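Lactose Operon Repressor (Escherichia coli, PDB 1JYE) represses the lactose operon by binding its operator DNA, here as a dimeric, C-terminally truncated variant of raised thermostability and lowered operator affinity. Local coordinates at residues A67-A72 and N125-D130; F147-D152 and S190-R195. The protein carries 1 engineered substitution. One frame throughout, in Å; residues are numbered along the deposited sequence.

Overall arrangement
Both contacts lie at the carboxyl ends of strands in the parallel sheet 93-98, 63-68, 122-125 and 145-147. Contact 1 joins the two central strands of this sheet where they run into loops; contact 2 ties the loop leaving strand 145-147 to the start of helix 192-207, which follows strand 182-186 of the other parallel sheet. Their centres are 9 Å apart, and the segments touch directly: L128 N lies 3.1 Å from D149 O, a probable hydrogen bond, and P127 CB packs 3.3 Å from D149 OD2. A bound glycerol, probably from the crystallisation liquor, lies about 4 Å from the side chain of S193. Contact 1 also reaches the second subunit, through L71 and A72.

Contact 1 (A67-A72 and N125-D130); sequences ATSSLA and NYPLDD
N125 and T68 carry the strand pairing on into their side chains, which leave the same face of the sheet alongside each other from a parallel bridge. The amide ND2 of N125 donates to T68 OG1 at 3.0 Å, with the hydroxyl tilted 20° from the amide plane. T68 OG1 in turn donates to the backbone O of S69 at 2.8 Å, in the carbonyl plane and on a lone pair, so that the hydroxyl is used both as acceptor and as donor. Its position anti to the backbone N (chi1 -180°) turns it to the amide, and the bond to S69 O limits its rotation. Helix 74-89 covers this buried pair through V80, with I79 also against N125.

In the backbone, N125 is held on both sides: its N donates to A67 O at 2.7 Å, and its O accepts from S69 N at 2.9 Å. S69 OG, anti to its carbonyl carbon, lies where the two chains part. It sits 3.1 Å from P127 CD, a tight approach, and 3.5 Å from Y126 CD1, reaching the tyrosine ring obliquely. A water 2.7 Å from S69 OG also makes a weak bond to N125 O. P127 CD covers one face of the Y126 ring toward its rim.

Further along, L71 packs on the engineered L84 of the second subunit, and A72 O accepts from Q78 of that subunit. Strands 63-68 and 122-125 are central in a parallel four-stranded sheet of order 2-1-3-4, flanked by helices, as in Rossmann-like alpha/beta subdomains of the LacI family and periplasmic binding proteins.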
loop_
_atom_site.group_PDB
_atom_site.type_symbol
_atom_site.label_atom_id
_atom_site.label_comp_id
_atom_site.label_asym_id
_atom_site.label_seq_id
_atom_site.Cartn_x
_atom_site.Cartn_y
_atom_site.Cartn_z
ATOM N N ALA A 67 -6.502 -11.939 -11.694
ATOM C CA ALA A 67 -7.714 -11.774 -10.896
ATOM C C ALA A 67 -7.120 -11.520 -9.516
ATOM O O ALA A 67 -6.421 -12.375 -8.974
ATOM C CB ALA A 67 -8.544 -13.056 -10.901
ATOM N N THR A 68 -7.383 -10.355 -8.938
ATOM C CA THR A 68 -6.760 -10.042 -7.657
ATOM C C THR A 68 -7.634 -9.478 -6.551
ATOM O O THR A 68 -8.665 -8.855 -6.804
ATOM C CB THR A 68 -5.598 -9.041 -7.872
ATOM O OG1 THR A 68 -4.982 -8.732 -6.616
ATOM C CG2 THR A 68 -6.126 -7.753 -8.500
ATOM N N SER A 69 -7.194 -9.707 -5.316
ATOM C CA SER A 69 -7.872 -9.172 -4.147
ATOM C C SER A 69 -7.653 -7.668 -4.276
ATOM O O SER A 69 -6.800 -7.231 -5.048
ATOM C CB SER A 69 -7.210 -9.672 -2.861
ATOM O OG SER A 69 -7.341 -11.077 -2.724
ATOM N N SER A 70 -8.405 -6.883 -3.514
ATOM C CA SER A 70 -8.285 -5.432 -3.580
ATOM C C SER A 70 -6.853 -4.912 -3.483
ATOM O O SER A 70 -6.090 -5.306 -2.600
ATOM C CB SER A 70 -9.126 -4.783 -2.481
ATOM O OG SER A 70 -8.934 -3.378 -2.489
ATOM N N LEU A 71 -6.499 -4.011 -4.395
ATOM C CA LEU A 71 -5.166 -3.425 -4.400
ATOM C C LEU A 71 -5.047 -2.355 -3.320
ATOM O O LEU A 71 -3.990 -1.753 -3.141
ATOM C CB LEU A 71 -4.846 -2.834 -5.776
ATOM C CG LEU A 71 -4.819 -3.861 -6.913
ATOM C CD1 LEU A 71 -4.369 -3.186 -8.197
ATOM C CD2 LEU A 71 -3.874 -5.007 -6.554
ATOM N N ALA A 72 -6.141 -2.124 -2.599
ATOM C CA ALA A 72 -6.137 -1.153 -1.511
ATOM C C ALA A 72 -5.376 -1.800 -0.360
ATOM O O ALA A 72 -4.908 -1.119 0.555
ATOM C CB ALA A 72 -7.561 -0.827 -1.085
ATOM N N ASN A 125 -4.641 -14.142 -7.853
ATOM C CA ASN A 125 -4.116 -13.572 -6.616
ATOM C C ASN A 125 -5.295 -13.253 -5.695
ATOM O O ASN A 125 -5.503 -12.107 -5.299
ATOM C CB ASN A 125 -3.327 -12.303 -6.955
ATOM C CG ASN A 125 -2.608 -11.724 -5.760
ATOM O OD1 ASN A 125 -1.957 -12.448 -5.008
ATOM N ND2 ASN A 125 -2.707 -10.408 -5.587
ATOM N N TYR A 126 -6.051 -14.292 -5.350
ATOM C CA TYR A 126 -7.244 -14.162 -4.520
ATOM C C TYR A 126 -7.330 -15.393 -3.608
ATOM O O TYR A 126 -7.110 -16.512 -4.059
ATOM C CB TYR A 126 -8.461 -14.093 -5.445
ATOM C CG TYR A 126 -9.771 -13.827 -4.750
ATOM C CD1 TYR A 126 -10.122 -12.540 -4.348
ATOM C CD2 TYR A 126 -10.661 -14.866 -4.489
ATOM C CE1 TYR A 126 -11.331 -12.294 -3.700
ATOM C CE2 TYR A 126 -11.870 -14.634 -3.842
ATOM C CZ TYR A 126 -12.199 -13.347 -3.450
ATOM O OH TYR A 126 -13.394 -13.118 -2.809
ATOM N N PRO A 127 -7.661 -15.202 -2.318
ATOM C CA PRO A 127 -7.750 -16.331 -1.381
ATOM C C PRO A 127 -8.868 -17.325 -1.681
ATOM O O PRO A 127 -10.042 -16.965 -1.711
ATOM C CB PRO A 127 -7.923 -15.639 -0.032
ATOM C CG PRO A 127 -8.728 -14.430 -0.392
ATOM C CD PRO A 127 -8.051 -13.943 -1.659
ATOM N N LEU A 128 -8.496 -18.586 -1.888
ATOM C CA LEU A 128 -9.472 -19.626 -2.207
ATOM C C LEU A 128 -9.178 -20.918 -1.455
ATOM O O LEU A 128 -8.027 -21.341 -1.387
ATOM C CB LEU A 128 -9.444 -19.916 -3.709
ATOM C CG LEU A 128 -9.915 -18.799 -4.639
ATOM C CD1 LEU A 128 -9.401 -19.046 -6.047
ATOM C CD2 LEU A 128 -11.441 -18.729 -4.614
ATOM N N ASP A 129 -10.207 -21.550 -0.895
ATOM C CA ASP A 129 -9.967 -22.805 -0.196
ATOM C C ASP A 129 -9.798 -23.908 -1.239
ATOM O O ASP A 129 -9.898 -23.647 -2.439
ATOM C CB ASP A 129 -11.092 -23.129 0.806
ATOM C CG ASP A 129 -12.411 -23.505 0.147
ATOM O OD1 ASP A 129 -12.473 -23.667 -1.087
ATOM O OD2 ASP A 129 -13.403 -23.655 0.895
ATOM N N ASP A 130 -9.531 -25.129 -0.792
ATOM C CA ASP A 130 -9.300 -26.240 -1.710
ATOM C C ASP A 130 -10.348 -26.410 -2.805
ATOM O O ASP A 130 -10.029 -26.328 -3.994
ATOM C CB ASP A 130 -9.154 -27.545 -0.920
ATOM C CG ASP A 130 -8.668 -28.699 -1.780
ATOM O OD1 ASP A 130 -9.511 -29.436 -2.339
ATOM O OD2 ASP A 130 -7.437 -28.865 -1.907
HETATM O O HOH W 1 -4.979 -12.351 -2.129
#

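Contact 2 (F147-D152 and S190-R195); sequences FLDVSD and SSVSAR
D149 and V192 run their side chains alongside each other in opposite senses, and the serine that follows V192 closes on the carboxylate. S193 OG donates to D149 OD1 at 2.7 Å, meeting that oxygen from above the carboxylate plane, 35° out of it. The same oxygen lies 3.3 Å from V192 CG1, a methyl that stands between the backbone N and the carbonyl carbon (chi1 64°) and is also 3.3 Å from D149 O. V192 CG2 instead faces S151 N, more loosely.

The other carboxylate oxygen, OD2, accepts from a water at 2.6 Å that also bonds S191 OG, the N-cap of the helix, whose capping bonds are weak. A second water donates to V150 O and, weakly, to S193 OG. The acid faces the first turn of the helix, whose dipole would probably favour its negative charge. An alanine at D149 would probably leave S193 OG without its acceptor and the bridging water without its link to the loop.

P127 covers D149 from the neighbouring loop, while V150 points away from the helix, packing on S158 and I160 of strand 158-161 and on A133 of helix 130-139; the 147-152 loop lies between these elements and helix 192-207.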
loop_
_atom_site.group_PDB
_atom_site.type_symbol
_atom_site.label_atom_id
_atom_site.label_comp_id
_atom_site.label_asym_id
_atom_site.label_seq_id
_atom_site.Cartn_x
_atom_site.Cartn_y
_atom_site.Cartn_z
ATOM N N PHE A 147 -2.150 -20.035 -9.122
ATOM C CA PHE A 147 -2.732 -19.465 -7.905
ATOM C C PHE A 147 -1.676 -19.013 -6.901
ATOM O O PHE A 147 -0.712 -19.732 -6.638
ATOM C CB PHE A 147 -3.659 -20.491 -7.240
ATOM C CG PHE A 147 -4.843 -20.882 -8.084
ATOM C CD1 PHE A 147 -4.683 -21.700 -9.202
ATOM C CD2 PHE A 147 -6.117 -20.433 -7.762
ATOM C CE1 PHE A 147 -5.783 -22.067 -9.985
ATOM C CE2 PHE A 147 -7.226 -20.791 -8.538
ATOM C CZ PHE A 147 -7.056 -21.612 -9.653
ATOM N N LEU A 148 -1.875 -17.828 -6.326
ATOM C CA LEU A 148 -0.923 -17.281 -5.363
ATOM C C LEU A 148 -1.448 -17.164 -3.930
ATOM O O LEU A 148 -0.711 -16.753 -3.031
ATOM C CB LEU A 148 -0.448 -15.903 -5.837
ATOM C CG LEU A 148 0.082 -15.817 -7.272
ATOM C CD1 LEU A 148 0.583 -14.396 -7.554
ATOM C CD2 LEU A 148 1.206 -16.833 -7.469
ATOM N N ASP A 149 -2.709 -17.520 -3.703
ATOM C CA ASP A 149 -3.283 -17.424 -2.359
ATOM C C ASP A 149 -4.168 -18.630 -2.083
ATOM O O ASP A 149 -5.398 -18.531 -2.057
ATOM C CB ASP A 149 -4.105 -16.140 -2.222
ATOM C CG ASP A 149 -4.351 -15.752 -0.772
ATOM O OD1 ASP A 149 -4.088 -16.579 0.132
ATOM O OD2 ASP A 149 -4.811 -14.615 -0.538
ATOM N N VAL A 150 -3.521 -19.768 -1.878
ATOM C CA VAL A 150 -4.206 -21.029 -1.620
ATOM C C VAL A 150 -3.353 -21.860 -0.670
ATOM O O VAL A 150 -2.275 -21.432 -0.251
ATOM C CB VAL A 150 -4.371 -21.842 -2.925
ATOM C CG1 VAL A 150 -5.334 -21.147 -3.861
ATOM C CG2 VAL A 150 -3.007 -22.012 -3.611
ATOM N N SER A 151 -3.848 -23.041 -0.324
ATOM C CA SER A 151 -3.096 -23.956 0.521
ATOM C C SER A 151 -2.157 -24.671 -0.438
ATOM O O SER A 151 -2.487 -24.843 -1.608
ATOM C CB SER A 151 -4.026 -24.984 1.164
ATOM O OG SER A 151 -3.280 -26.072 1.677
ATOM N N ASP A 152 -0.994 -25.094 0.044
ATOM C CA ASP A 152 -0.059 -25.791 -0.828
ATOM C C ASP A 152 -0.474 -27.245 -1.046
ATOM O O ASP A 152 0.188 -27.987 -1.772
ATOM C CB ASP A 152 1.363 -25.710 -0.259
ATOM C CG ASP A 152 1.443 -26.123 1.199
ATOM O OD1 ASP A 152 0.670 -25.584 2.019
ATOM O OD2 ASP A 152 2.294 -26.979 1.525
ATOM N N SER A 190 -11.915 -15.469 6.767
ATOM C CA SER A 190 -12.549 -15.744 5.483
ATOM C C SER A 190 -11.421 -15.968 4.474
ATOM O O SER A 190 -11.636 -16.517 3.391
ATOM C CB SER A 190 -13.410 -14.556 5.046
ATOM O OG SER A 190 -12.644 -13.365 5.028
ATOM N N SER A 191 -10.217 -15.545 4.852
ATOM C CA SER A 191 -9.027 -15.678 4.011
ATOM C C SER A 191 -8.206 -16.924 4.327
ATOM O O SER A 191 -7.800 -17.129 5.469
ATOM C CB SER A 191 -8.132 -14.448 4.178
ATOM O OG SER A 191 -6.797 -14.741 3.803
ATOM N N VAL A 192 -7.939 -17.736 3.309
ATOM C CA VAL A 192 -7.151 -18.950 3.503
ATOM C C VAL A 192 -5.782 -18.631 4.118
ATOM O O VAL A 192 -5.278 -19.390 4.942
ATOM C CB VAL A 192 -6.972 -19.725 2.167
ATOM C CG1 VAL A 192 -6.176 -18.899 1.173
ATOM C CG2 VAL A 192 -6.284 -21.058 2.427
ATOM N N SER A 193 -5.182 -17.506 3.733
ATOM C CA SER A 193 -3.884 -17.137 4.294
ATOM C C SER A 193 -3.970 -16.906 5.799
ATOM O O SER A 193 -3.096 -17.337 6.550
ATOM C CB SER A 193 -3.329 -15.880 3.614
ATOM O OG SER A 193 -2.721 -16.215 2.381
ATOM N N ALA A 194 -5.021 -16.221 6.234
ATOM C CA ALA A 194 -5.203 -15.950 7.654
ATOM C C ALA A 194 -5.431 -17.258 8.403
ATOM O O ALA A 194 -4.951 -17.432 9.523
ATOM C CB ALA A 194 -6.386 -15.023 7.863
ATOM N N ARG A 195 -6.175 -18.167 7.784
ATOM C CA ARG A 195 -6.467 -19.451 8.413
ATOM C C ARG A 195 -5.217 -20.308 8.573
ATOM O O ARG A 195 -4.982 -20.875 9.641
ATOM C CB ARG A 195 -7.524 -20.217 7.609
ATOM C CG ARG A 195 -8.897 -19.549 7.602
ATOM C CD ARG A 195 -9.989 -20.520 7.152
ATOM N NE ARG A 195 -9.806 -20.998 5.783
ATOM C CZ ARG A 195 -10.309 -20.407 4.703
ATOM N NH1 ARG A 195 -10.090 -20.924 3.499
ATOM N NH2 ARG A 195 -11.031 -19.300 4.823
HETATM O O HOH W 2 -5.384 -13.683 1.785
HETATM O O HOH W 3 -1.484 -18.932 0.970
#